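PDB 4PEY: Exo-beta-1,3-glucanase from Streptomyces sp. SirexAA-E, which hydrolyses laminarin and laminarioligosaccharides by exo-attack on their beta-1,3-linked glucan chains, yielding glucose and laminaribiose. Local coordinates for residues R403-W412 and A460-I469; Y441-T452 and A479-E490. The protein carries 1 engineered substitution. All coordinates share one frame; numbering follows the deposited sequence.

Interaction 1 (R403-W412 and A460-I469). With BGC (beta-D-glucopyranose), chain B; BGC (beta-D-glucopyranose), chain C.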
loop_
_atom_site.group_PDB
_atom_site.type_symbol
_atom_site.label_atom_id
_atom_site.label_comp_id
_atom_site.label_asym_id
_atom_site.label_seq_id
_atom_site.Cartn_x
_atom_site.Cartn_y
_atom_site.Cartn_z
ATOM N N ARG A 403 2.236 3.976 11.985
ATOM C CA ARG A 403 2.930 4.605 13.100
ATOM C C ARG A 403 4.123 3.707 13.440
ATOM O O ARG A 403 3.948 2.516 13.712
ATOM C CB ARG A 403 2.009 4.799 14.309
ATOM C CG ARG A 403 2.766 5.278 15.539
ATOM C CD ARG A 403 1.869 5.618 16.726
ATOM N NE ARG A 403 2.706 5.888 17.891
ATOM C CZ ARG A 403 2.946 5.026 18.875
ATOM N NH1 ARG A 403 2.371 3.828 18.901
ATOM N NH2 ARG A 403 3.759 5.373 19.852
ATOM N N ALA A 404 5.337 4.259 13.391
ATOM C CA ALA A 404 6.543 3.434 13.528
ATOM C C ALA A 404 6.605 2.707 14.875
ATOM O O ALA A 404 6.373 3.310 15.924
ATOM C CB ALA A 404 7.805 4.284 13.345
ATOM N N ASP A 405 6.922 1.416 14.826
ATOM C CA ASP A 405 7.119 0.601 16.026
ATOM C C ASP A 405 8.592 0.417 16.361
ATOM O O ASP A 405 8.932 -0.094 17.423
ATOM C CB ASP A 405 6.502 -0.775 15.824
ATOM C CG ASP A 405 7.129 -1.491 14.654
ATOM O OD1 ASP A 405 8.049 -2.318 14.862
ATOM O OD2 ASP A 405 6.740 -1.170 13.512
ATOM N N HIS A 406 9.462 0.793 15.429
ATOM C CA HIS A 406 10.902 0.670 15.634
ATOM C C HIS A 406 11.599 1.778 14.858
ATOM O O HIS A 406 10.974 2.444 14.032
ATOM C CB HIS A 406 11.409 -0.713 15.199
ATOM C CG HIS A 406 11.244 -0.987 13.736
ATOM N ND1 HIS A 406 10.106 -1.564 13.209
ATOM C CD2 HIS A 406 12.077 -0.775 12.688
ATOM C CE1 HIS A 406 10.240 -1.680 11.899
ATOM N NE2 HIS A 406 11.426 -1.206 11.556
ATOM N N GLY A 407 12.885 1.980 15.134
ATOM C CA GLY A 407 13.634 3.058 14.523
ATOM C C GLY A 407 13.931 4.171 15.511
ATOM O O GLY A 407 13.870 3.976 16.730
ATOM N N GLU A 408 14.248 5.344 14.975
ATOM C CA GLU A 408 14.551 6.522 15.782
ATOM C C GLU A 408 13.325 7.404 15.941
ATOM O O GLU A 408 12.530 7.547 15.009
ATOM C CB GLU A 408 15.686 7.329 15.147
ATOM C CG GLU A 408 17.028 6.618 15.132
ATOM C CD GLU A 408 17.757 6.722 16.459
ATOM O OE1 GLU A 408 17.333 7.535 17.311
ATOM O OE2 GLU A 408 18.756 5.994 16.651
ATOM N N GLY A 409 13.170 7.996 17.120
ATOM C CA GLY A 409 12.071 8.914 17.362
ATOM C C GLY A 409 10.755 8.196 17.587
ATOM O O GLY A 409 9.703 8.678 17.176
ATOM N N VAL A 410 10.822 7.046 18.252
ATOM C CA VAL A 410 9.649 6.219 18.524
ATOM C C VAL A 410 9.358 6.165 20.024
ATOM O O VAL A 410 10.268 6.014 20.840
ATOM C CB VAL A 410 9.849 4.776 17.978
ATOM C CG1 VAL A 410 8.689 3.864 18.368
ATOM C CG2 VAL A 410 10.027 4.802 16.458
ATOM N N GLY A 411 8.087 6.304 20.383
ATOM C CA GLY A 411 7.670 6.222 21.770
ATOM C C GLY A 411 6.203 6.568 21.901
ATOM O O GLY A 411 5.659 7.280 21.057
ATOM N N TRP A 412 5.572 6.089 22.971
ATOM C CA TRP A 412 4.140 6.274 23.181
ATOM C C TRP A 412 3.734 7.747 23.041
ATOM O O TRP A 412 2.666 8.066 22.520
ATOM C CB TRP A 412 3.740 5.730 24.556
ATOM C CG TRP A 412 2.261 5.761 24.818
ATOM C CD1 TRP A 412 1.615 6.492 25.775
ATOM C CD2 TRP A 412 1.243 5.034 24.117
ATOM N NE1 TRP A 412 0.267 6.266 25.716
ATOM C CE2 TRP A 412 0.006 5.383 24.703
ATOM C CE3 TRP A 412 1.257 4.125 23.053
ATOM C CZ2 TRP A 412 -1.210 4.853 24.261
ATOM C CZ3 TRP A 412 0.045 3.596 22.615
ATOM C CH2 TRP A 412 -1.170 3.960 23.221
ATOM N N ALA A 460 -0.808 -0.888 18.500
ATOM C CA ALA A 460 0.378 -0.283 19.113
ATOM C C ALA A 460 1.046 -1.259 20.078
ATOM O O ALA A 460 0.371 -1.859 20.909
ATOM C CB ALA A 460 -0.001 1.001 19.849
ATOM N N TYR A 461 2.367 -1.403 19.979
ATOM C CA TYR A 461 3.102 -2.310 20.868
ATOM C C TYR A 461 3.427 -1.657 22.208
ATOM O O TYR A 461 3.703 -2.351 23.200
ATOM C CB TYR A 461 4.424 -2.770 20.244
ATOM C CG TYR A 461 4.330 -3.484 18.920
ATOM C CD1 TYR A 461 3.124 -3.999 18.454
ATOM C CD2 TYR A 461 5.465 -3.653 18.136
ATOM C CE1 TYR A 461 3.055 -4.662 17.230
ATOM C CE2 TYR A 461 5.409 -4.311 16.923
ATOM C CZ TYR A 461 4.204 -4.812 16.475
ATOM O OH TYR A 461 4.151 -5.463 15.267
ATOM N N ASP A 462 3.426 -0.327 22.226
ATOM C CA ASP A 462 4.083 0.401 23.305
ATOM C C ASP A 462 3.126 1.101 24.272
ATOM O O ASP A 462 3.537 1.972 25.043
ATOM C CB ASP A 462 5.100 1.405 22.722
ATOM C CG ASP A 462 4.525 2.304 21.629
ATOM O OD1 ASP A 462 3.362 2.127 21.209
ATOM O OD2 ASP A 462 5.274 3.190 21.167
ATOM N N ALA A 463 1.864 0.689 24.261
ATOM C CA ALA A 463 0.922 1.141 25.279
ATOM C C ALA A 463 1.491 0.782 26.649
ATOM O O ALA A 463 1.818 -0.376 26.898
ATOM C CB ALA A 463 -0.442 0.503 25.074
ATOM N N PRO A 464 1.631 1.776 27.540
ATOM C CA PRO A 464 2.329 1.490 28.802
ATOM C C PRO A 464 1.494 0.692 29.802
ATOM O O PRO A 464 2.055 -0.034 30.634
ATOM C CB PRO A 464 2.650 2.888 29.350
ATOM C CG PRO A 464 1.672 3.799 28.708
ATOM C CD PRO A 464 1.403 3.219 27.338
ATOM N N ASP A 465 0.175 0.836 29.729
ATOM C CA ASP A 465 -0.714 0.150 30.652
ATOM C C ASP A 465 -2.135 0.175 30.107
ATOM O O ASP A 465 -2.403 0.791 29.068
ATOM C CB ASP A 465 -0.646 0.770 32.062
ATOM C CG ASP A 465 -0.878 2.279 32.070
ATOM O OD1 ASP A 465 -0.226 2.966 32.890
ATOM O OD2 ASP A 465 -1.708 2.786 31.289
ATOM N N GLN A 466 -3.035 -0.520 30.797
ATOM C CA GLN A 466 -4.421 -0.618 30.366
ATOM C C GLN A 466 -5.100 0.753 30.285
ATOM O O GLN A 466 -5.830 1.038 29.332
ATOM C CB GLN A 466 -5.196 -1.533 31.311
ATOM C CG GLN A 466 -6.527 -1.987 30.749
ATOM C CD GLN A 466 -6.344 -2.899 29.549
ATOM O OE1 GLN A 466 -5.664 -3.924 29.646
ATOM N NE2 GLN A 466 -6.925 -2.518 28.398
ATOM N N ALA A 467 -4.845 1.600 31.279
ATOM C CA ALA A 467 -5.456 2.927 31.336
ATOM C C ALA A 467 -5.143 3.771 30.105
ATOM O O ALA A 467 -5.956 4.604 29.691
ATOM C CB ALA A 467 -5.002 3.654 32.586
ATOM N N ALA A 468 -3.965 3.554 29.527
ATOM C CA ALA A 468 -3.494 4.363 28.405
ATOM C C ALA A 468 -4.336 4.167 27.153
ATOM O O ALA A 468 -4.328 5.014 26.263
ATOM C CB ALA A 468 -2.034 4.047 28.108
ATOM N N ILE A 469 -5.053 3.048 27.073
ATOM C CA ILE A 469 -5.890 2.797 25.904
ATOM C C ILE A 469 -7.361 2.620 26.288
ATOM O O ILE A 469 -8.147 2.075 25.521
ATOM C CB ILE A 469 -5.400 1.562 25.097
ATOM C CG1 ILE A 469 -5.381 0.287 25.956
ATOM C CG2 ILE A 469 -4.033 1.851 24.472
ATOM C CD1 ILE A 469 -5.028 -0.976 25.173
HETATM C C2 BGC B . 4.555 -5.376 11.838
HETATM C C3 BGC B . 5.297 -4.165 11.281
HETATM C C4 BGC B . 6.581 -3.946 12.064
HETATM C C5 BGC B . 7.424 -5.210 12.027
HETATM C C6 BGC B . 8.735 -5.012 12.772
HETATM C C1 BGC B . 5.479 -6.583 12.023
HETATM O O2 BGC B . 3.477 -5.703 10.972
HETATM O O3 BGC B . 4.486 -3.015 11.392
HETATM O O4 BGC B . 7.301 -2.854 11.541
HETATM O O5 BGC B . 6.695 -6.236 12.660
HETATM O O6 BGC B . 8.478 -4.926 14.155
HETATM C C2 BGC C . 4.992 -9.843 13.089
HETATM C C3 BGC C . 5.690 -8.532 13.422
HETATM C C4 BGC C . 5.824 -8.389 14.930
HETATM C C5 BGC C . 6.515 -9.619 15.495
HETATM C C6 BGC C . 6.657 -9.498 17.006
HETATM C C1 BGC C . 5.631 -11.025 13.806
HETATM O O2 BGC C . 5.089 -10.061 11.697
HETATM O O3 BGC C . 4.835 -7.507 12.869
HETATM O O4 BGC C . 6.544 -7.206 15.221
HETATM O O5 BGC C . 5.736 -10.763 15.193
HETATM O O6 BGC C . 7.358 -10.622 17.500
HETATM O O HOH W 1 5.439 2.227 18.451
HETATM O O HOH W 2 -2.634 7.387 26.511
#
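Asp462 and Arg403 meet in an end-on, two-pronged salt bridge that joins two loops without regular backbone pairing. The arginine, stretched out from CG to NE, presents NH1 and NH2 to the carboxylate. NH1 reaches Asp462 OD1 on its syn lone pair at 3.0 Å and almost straight, within the guanidinium plane. The second prong, from NH2 to OD2, is more bent (142°), in keeping with planes turned 31° against each other. Asn415 O takes NE and His437 O shares NH1, so several acceptors hold the guanidinium in place; the arginine is buried, and Asp462 probably offsets its charge. Asp462 reaches it with CG wedged between its own backbone N and carbonyl carbon (chi1 51°).

Beside this pair, Trp412 lies flat against the 460-469 loop. Pro464 CD sits over one face, 3.5 Å from the centroid of the five-membered ring, and Ala463 CA covers the six-membered ring on the same face. At the rim, CZ3 touches Ala460 CB at 3.8 Å. CH2 also meets Ile469 CG2. A water accepts from NE1 and donates to Ala468 O. Replacing this tryptophan with an alanine would probably strip Pro464 and Ala463 of their aromatic cover and open a gap between the loops.

Nearer the sugar, Asp405 CB rests 3.8 Å from Tyr461 CD2. Its carboxylate receives O6 of the chain B glucose on OD1 and O4 on OD2, each at 2.7 Å; His406 ND1 also donates to OD1, from above the carboxylate plane. Tyr461 OH lies 3.0 Å from O4 of the chain C glucose. Together the loops contribute Asp405, His406 and Tyr461 to the substrate pocket of this family 55 exo-glucanase, where Asp405 holds the O4 and O6 hydroxyls of a glucose unit.

Interaction 2 (Y441-T452 and A479-E490)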
loop_
_atom_site.group_PDB
_atom_site.type_symbol
_atom_site.label_atom_id
_atom_site.label_comp_id
_atom_site.label_asym_id
_atom_site.label_seq_id
_atom_site.Cartn_x
_atom_site.Cartn_y
_atom_site.Cartn_z
ATOM N N TYR A 441 -7.991 4.692 17.355
ATOM C CA TYR A 441 -8.558 3.903 16.258
ATOM C C TYR A 441 -7.668 3.923 15.021
ATOM O O TYR A 441 -7.464 4.982 14.418
ATOM C CB TYR A 441 -9.942 4.422 15.841
ATOM C CG TYR A 441 -11.032 4.352 16.879
ATOM C CD1 TYR A 441 -11.470 3.134 17.383
ATOM C CD2 TYR A 441 -11.667 5.507 17.317
ATOM C CE1 TYR A 441 -12.493 3.071 18.320
ATOM C CE2 TYR A 441 -12.689 5.455 18.242
ATOM C CZ TYR A 441 -13.095 4.234 18.746
ATOM O OH TYR A 441 -14.116 4.187 19.670
ATOM N N ASP A 442 -7.178 2.761 14.599
ATOM C CA ASP A 442 -6.384 2.721 13.373
ATOM C C ASP A 442 -7.231 3.123 12.167
ATOM O O ASP A 442 -6.804 3.953 11.370
ATOM C CB ASP A 442 -5.765 1.340 13.185
ATOM C CG ASP A 442 -5.048 0.865 14.430
ATOM O OD1 ASP A 442 -5.752 0.463 15.383
ATOM O OD2 ASP A 442 -3.791 0.904 14.470
ATOM N N VAL A 443 -8.425 2.546 12.043
ATOM C CA VAL A 443 -9.368 2.926 10.993
ATOM C C VAL A 443 -10.727 3.225 11.609
ATOM O O VAL A 443 -11.219 2.450 12.440
ATOM C CB VAL A 443 -9.523 1.811 9.918
ATOM C CG1 VAL A 443 -10.634 2.155 8.919
ATOM C CG2 VAL A 443 -8.204 1.588 9.187
ATOM N N GLN A 444 -11.306 4.353 11.207
ATOM C CA GLN A 444 -12.672 4.681 11.570
ATOM C C GLN A 444 -13.457 4.968 10.291
ATOM O O GLN A 444 -12.977 5.658 9.398
ATOM C CB GLN A 444 -12.714 5.879 12.525
ATOM C CG GLN A 444 -14.120 6.285 12.936
ATOM C CD GLN A 444 -14.136 7.349 14.019
ATOM O OE1 GLN A 444 -13.118 7.977 14.310
ATOM N NE2 GLN A 444 -15.301 7.557 14.623
ATOM N N TRP A 445 -14.660 4.412 10.206
ATOM C CA TRP A 445 -15.485 4.565 9.015
ATOM C C TRP A 445 -16.816 5.172 9.419
ATOM O O TRP A 445 -17.585 4.545 10.150
ATOM C CB TRP A 445 -15.692 3.213 8.323
ATOM C CG TRP A 445 -15.818 3.297 6.828
ATOM C CD1 TRP A 445 -16.842 3.865 6.112
ATOM C CD2 TRP A 445 -14.899 2.772 5.867
ATOM N NE1 TRP A 445 -16.608 3.730 4.764
ATOM C CE2 TRP A 445 -15.424 3.060 4.585
ATOM C CE3 TRP A 445 -13.683 2.086 5.964
ATOM C CZ2 TRP A 445 -14.772 2.685 3.406
ATOM C CZ3 TRP A 445 -13.032 1.710 4.787
ATOM C CH2 TRP A 445 -13.583 2.010 3.524
ATOM N N SER A 446 -17.060 6.400 8.957
ATOM C CA SER A 446 -18.253 7.163 9.311
ATOM C C SER A 446 -19.194 7.317 8.122
ATOM O O SER A 446 -20.376 7.614 8.289
ATOM C CB SER A 446 -17.866 8.550 9.831
ATOM O OG SER A 446 -16.999 8.448 10.952
ATOM N N GLY A 447 -18.659 7.143 6.918
ATOM C CA GLY A 447 -19.460 7.274 5.710
ATOM C C GLY A 447 -20.311 6.048 5.420
ATOM O O GLY A 447 -20.118 4.996 6.028
ATOM N N GLU A 448 -21.251 6.187 4.484
ATOM C CA GLU A 448 -22.169 5.103 4.130
ATOM C C GLU A 448 -21.660 4.233 2.980
ATOM O O GLU A 448 -20.870 4.674 2.145
ATOM C CB GLU A 448 -23.549 5.665 3.762
ATOM C CG GLU A 448 -24.316 6.221 4.950
ATOM C CD GLU A 448 -24.702 5.149 5.949
ATOM O OE1 GLU A 448 -24.759 3.962 5.568
ATOM O OE2 GLU A 448 -24.948 5.495 7.120
ATOM N N ASN A 449 -22.142 2.993 2.955
ATOM C CA ASN A 449 -21.842 2.026 1.901
ATOM C C ASN A 449 -20.348 1.856 1.623
ATOM O O ASN A 449 -19.934 1.668 0.475
ATOM C CB ASN A 449 -22.574 2.405 0.605
ATOM C CG ASN A 449 -22.576 1.273 -0.419
ATOM O OD1 ASN A 449 -22.651 0.084 -0.064
ATOM N ND2 ASN A 449 -22.455 1.634 -1.692
ATOM N N GLY A 450 -19.532 1.923 2.670
ATOM C CA GLY A 450 -18.123 1.612 2.523
ATOM C C GLY A 450 -17.901 0.127 2.291
ATOM O O GLY A 450 -18.693 -0.720 2.729
ATOM N N LYS A 451 -16.821 -0.188 1.588
ATOM C CA LYS A 451 -16.406 -1.563 1.356
ATOM C C LYS A 451 -14.903 -1.676 1.536
ATOM O O LYS A 451 -14.158 -0.842 1.012
ATOM C CB LYS A 451 -16.796 -2.022 -0.052
ATOM C CG LYS A 451 -18.286 -2.216 -0.243
ATOM C CD LYS A 451 -18.593 -2.672 -1.658
ATOM C CE LYS A 451 -20.096 -2.713 -1.883
ATOM N NZ LYS A 451 -20.472 -3.039 -3.286
ATOM N N THR A 452 -14.466 -2.698 2.273
ATOM C CA THR A 452 -13.045 -3.000 2.398
ATOM C C THR A 452 -12.803 -4.446 2.018
ATOM O O THR A 452 -13.443 -5.351 2.563
ATOM C CB THR A 452 -12.516 -2.753 3.832
ATOM O OG1 THR A 452 -12.527 -1.348 4.094
ATOM C CG2 THR A 452 -11.082 -3.280 3.989
ATOM N N ALA A 479 -9.181 -1.709 15.985
ATOM C CA ALA A 479 -8.367 -1.495 14.790
ATOM C C ALA A 479 -9.212 -0.987 13.621
ATOM O O ALA A 479 -8.705 -0.314 12.728
ATOM C CB ALA A 479 -7.670 -2.772 14.405
ATOM N N TYR A 480 -10.495 -1.340 13.631
ATOM C CA TYR A 480 -11.408 -0.997 12.552
ATOM C C TYR A 480 -12.783 -0.769 13.157
ATOM O O TYR A 480 -13.430 -1.710 13.619
ATOM C CB TYR A 480 -11.426 -2.109 11.508
ATOM C CG TYR A 480 -12.117 -1.828 10.187
ATOM C CD1 TYR A 480 -13.503 -1.927 10.067
ATOM C CD2 TYR A 480 -11.375 -1.554 9.038
ATOM C CE1 TYR A 480 -14.136 -1.714 8.841
ATOM C CE2 TYR A 480 -11.989 -1.334 7.816
ATOM C CZ TYR A 480 -13.371 -1.433 7.716
ATOM O OH TYR A 480 -13.983 -1.234 6.496
ATOM N N LYS A 481 -13.200 0.492 13.171
ATOM C CA LYS A 481 -14.453 0.907 13.776
ATOM C C LYS A 481 -15.404 1.477 12.739
ATOM O O LYS A 481 -15.061 2.422 12.031
ATOM C CB LYS A 481 -14.215 1.961 14.858
ATOM C CG LYS A 481 -15.516 2.527 15.428
ATOM C CD LYS A 481 -15.287 3.724 16.312
ATOM C CE LYS A 481 -16.609 4.282 16.843
ATOM N NZ LYS A 481 -17.286 3.378 17.821
ATOM N N VAL A 482 -16.598 0.897 12.661
ATOM C CA VAL A 482 -17.694 1.467 11.894
ATOM C C VAL A 482 -18.601 2.188 12.879
ATOM O O VAL A 482 -19.085 1.576 13.836
ATOM C CB VAL A 482 -18.473 0.379 11.128
ATOM C CG1 VAL A 482 -19.619 0.984 10.320
ATOM C CG2 VAL A 482 -17.520 -0.402 10.218
ATOM N N ASP A 483 -18.815 3.484 12.663
ATOM C CA ASP A 483 -19.642 4.270 13.581
ATOM C C ASP A 483 -21.038 3.671 13.750
ATOM O O ASP A 483 -21.596 3.103 12.805
ATOM C CB ASP A 483 -19.764 5.715 13.099
ATOM C CG ASP A 483 -18.497 6.513 13.313
ATOM O OD1 ASP A 483 -17.531 5.970 13.901
ATOM O OD2 ASP A 483 -18.482 7.693 12.902
ATOM N N ASP A 484 -21.596 3.805 14.951
ATOM C CA ASP A 484 -22.918 3.255 15.245
ATOM C C ASP A 484 -24.010 3.810 14.328
ATOM O O ASP A 484 -25.000 3.134 14.060
ATOM C CB ASP A 484 -23.292 3.515 16.708
ATOM C CG ASP A 484 -22.458 2.698 17.674
ATOM O OD1 ASP A 484 -21.888 1.666 17.243
ATOM O OD2 ASP A 484 -22.379 3.076 18.864
ATOM N N SER A 485 -23.823 5.034 13.840
ATOM C CA SER A 485 -24.832 5.695 13.010
ATOM C C SER A 485 -24.881 5.156 11.576
ATOM O O SER A 485 -25.856 5.375 10.857
ATOM C CB SER A 485 -24.583 7.207 12.984
ATOM O OG SER A 485 -23.276 7.500 12.518
ATOM N N VAL A 486 -23.831 4.453 11.164
ATOM C CA VAL A 486 -23.755 3.901 9.809
ATOM C C VAL A 486 -24.808 2.805 9.585
ATOM O O VAL A 486 -25.064 2.003 10.482
ATOM C CB VAL A 486 -22.338 3.345 9.541
ATOM C CG1 VAL A 486 -22.284 2.536 8.253
ATOM C CG2 VAL A 486 -21.326 4.486 9.514
ATOM N N THR A 487 -25.409 2.770 8.392
ATOM C CA THR A 487 -26.462 1.814 8.058
ATOM C C THR A 487 -25.962 0.668 7.160
ATOM O O THR A 487 -26.442 -0.468 7.241
ATOM C CB THR A 487 -27.634 2.542 7.361
ATOM O OG1 THR A 487 -28.126 3.570 8.227
ATOM C CG2 THR A 487 -28.767 1.583 7.027
ATOM N N THR A 488 -25.012 0.978 6.279
ATOM C CA THR A 488 -24.520 0.008 5.306
ATOM C C THR A 488 -22.996 -0.002 5.263
ATOM O O THR A 488 -22.369 1.052 5.173
ATOM C CB THR A 488 -25.076 0.307 3.890
ATOM O OG1 THR A 488 -26.501 0.450 3.955
ATOM C CG2 THR A 488 -24.730 -0.813 2.921
ATOM N N HIS A 489 -22.411 -1.193 5.325
ATOM C CA HIS A 489 -20.963 -1.367 5.278
ATOM C C HIS A 489 -20.673 -2.824 4.986
ATOM O O HIS A 489 -21.438 -3.687 5.385
ATOM C CB HIS A 489 -20.293 -0.967 6.604
ATOM C CG HIS A 489 -18.800 -0.872 6.514
ATOM N ND1 HIS A 489 -18.157 0.286 6.133
ATOM C CD2 HIS A 489 -17.830 -1.791 6.733
ATOM C CE1 HIS A 489 -16.849 0.075 6.121
ATOM N NE2 HIS A 489 -16.622 -1.174 6.489
ATOM N N GLU A 490 -19.571 -3.115 4.310
ATOM C CA GLU A 490 -19.202 -4.514 4.131
ATOM C C GLU A 490 -17.691 -4.676 4.042
ATOM O O GLU A 490 -17.012 -3.923 3.342
ATOM C CB GLU A 490 -19.898 -5.096 2.892
ATOM C CG GLU A 490 -19.933 -6.617 2.869
ATOM C CD GLU A 490 -20.979 -7.175 1.916
ATOM O OE1 GLU A 490 -21.517 -6.408 1.079
ATOM O OE2 GLU A 490 -21.257 -8.394 2.005
HETATM O O HOH W 3 -22.457 8.131 10.170
HETATM O O HOH W 4 -20.033 2.339 5.471
HETATM O O HOH W 5 -26.721 3.401 3.760
HETATM O O HOH W 6 -26.893 6.168 8.469
#
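Lys481 runs its aliphatic chain across the ring of Tyr441, on strand 480-482, which runs parallel to strand 443-445, their axes 4.7 Å apart at closest approach. With CG anti to the backbone N (chi1 174°), CB starts 3.9 Å from Tyr441 CD1. CG carries the chain outward, and CD settles over the ring face, 3.6 Å from its centroid, in a CH-pi contact. CE passes on to the phenol end, 3.8 Å from Tyr441 OH, and a bend at the last torsion turns NZ to a hydrogen-bonding partner beyond the two segments. The hydroxyl of Tyr441 is itself bonded to Asn471.

Gln444, on the face of the sheet that carries Lys481, donates from NE2 to Asp483 OD1 in the modelled conformer, a nearly straight bond (177°) of 2.8 Å to the syn lone pair and in the amide plane. The other oxygen, OD2, is met by Ser446 OG from above the carboxylate plane. Across the sheet, the edge of His489 points at the face of Trp445, with CE1 3.3 Å from CD2 and the planes 74° apart. His489 NE2 pairs with Tyr480 OH, which also pairs with Thr452 OG1, making a buried polar chain, and a water meets His489 ND1; Val482 CG2 and Gly450 O cover the two faces of the imidazole.

At the far turn, Glu448 bends back so that OE1 takes both Thr487 N and Thr488 N, while OE2 takes Thr487 N again. One carboxylate thus serves two neighbouring backbone amides of the next coil. The chemistry implies that successive coils are joined by more than strand hydrogen bonds: carboxylates tie down the turns, and the imidazole-hydroxyl chain satisfies polar atoms in the interior, where its tight linkage probably limits rotation of the histidine ring.

The two contacts sit about 25 Å apart, centre to centre, with nearest atoms about 5 Å from each other and no touch. Their segments alternate along the chain, in the order 403-412, 441-452, 460-469, 479-490. Strand 450-458 begins in 441-452 and leads into the 460-469 loop, consistent with the right-handed beta-helix of family 55. Interaction 2 binds neighbouring coils through parallel strands 443-445 with 480-482 and 450-458 with 489-498. Interaction 1 instead joins loops that emerge from the coils after strands 399-403 and 450-458. The helical stack thus serves as a scaffold, and its loops supply part of the glucan-binding pocket.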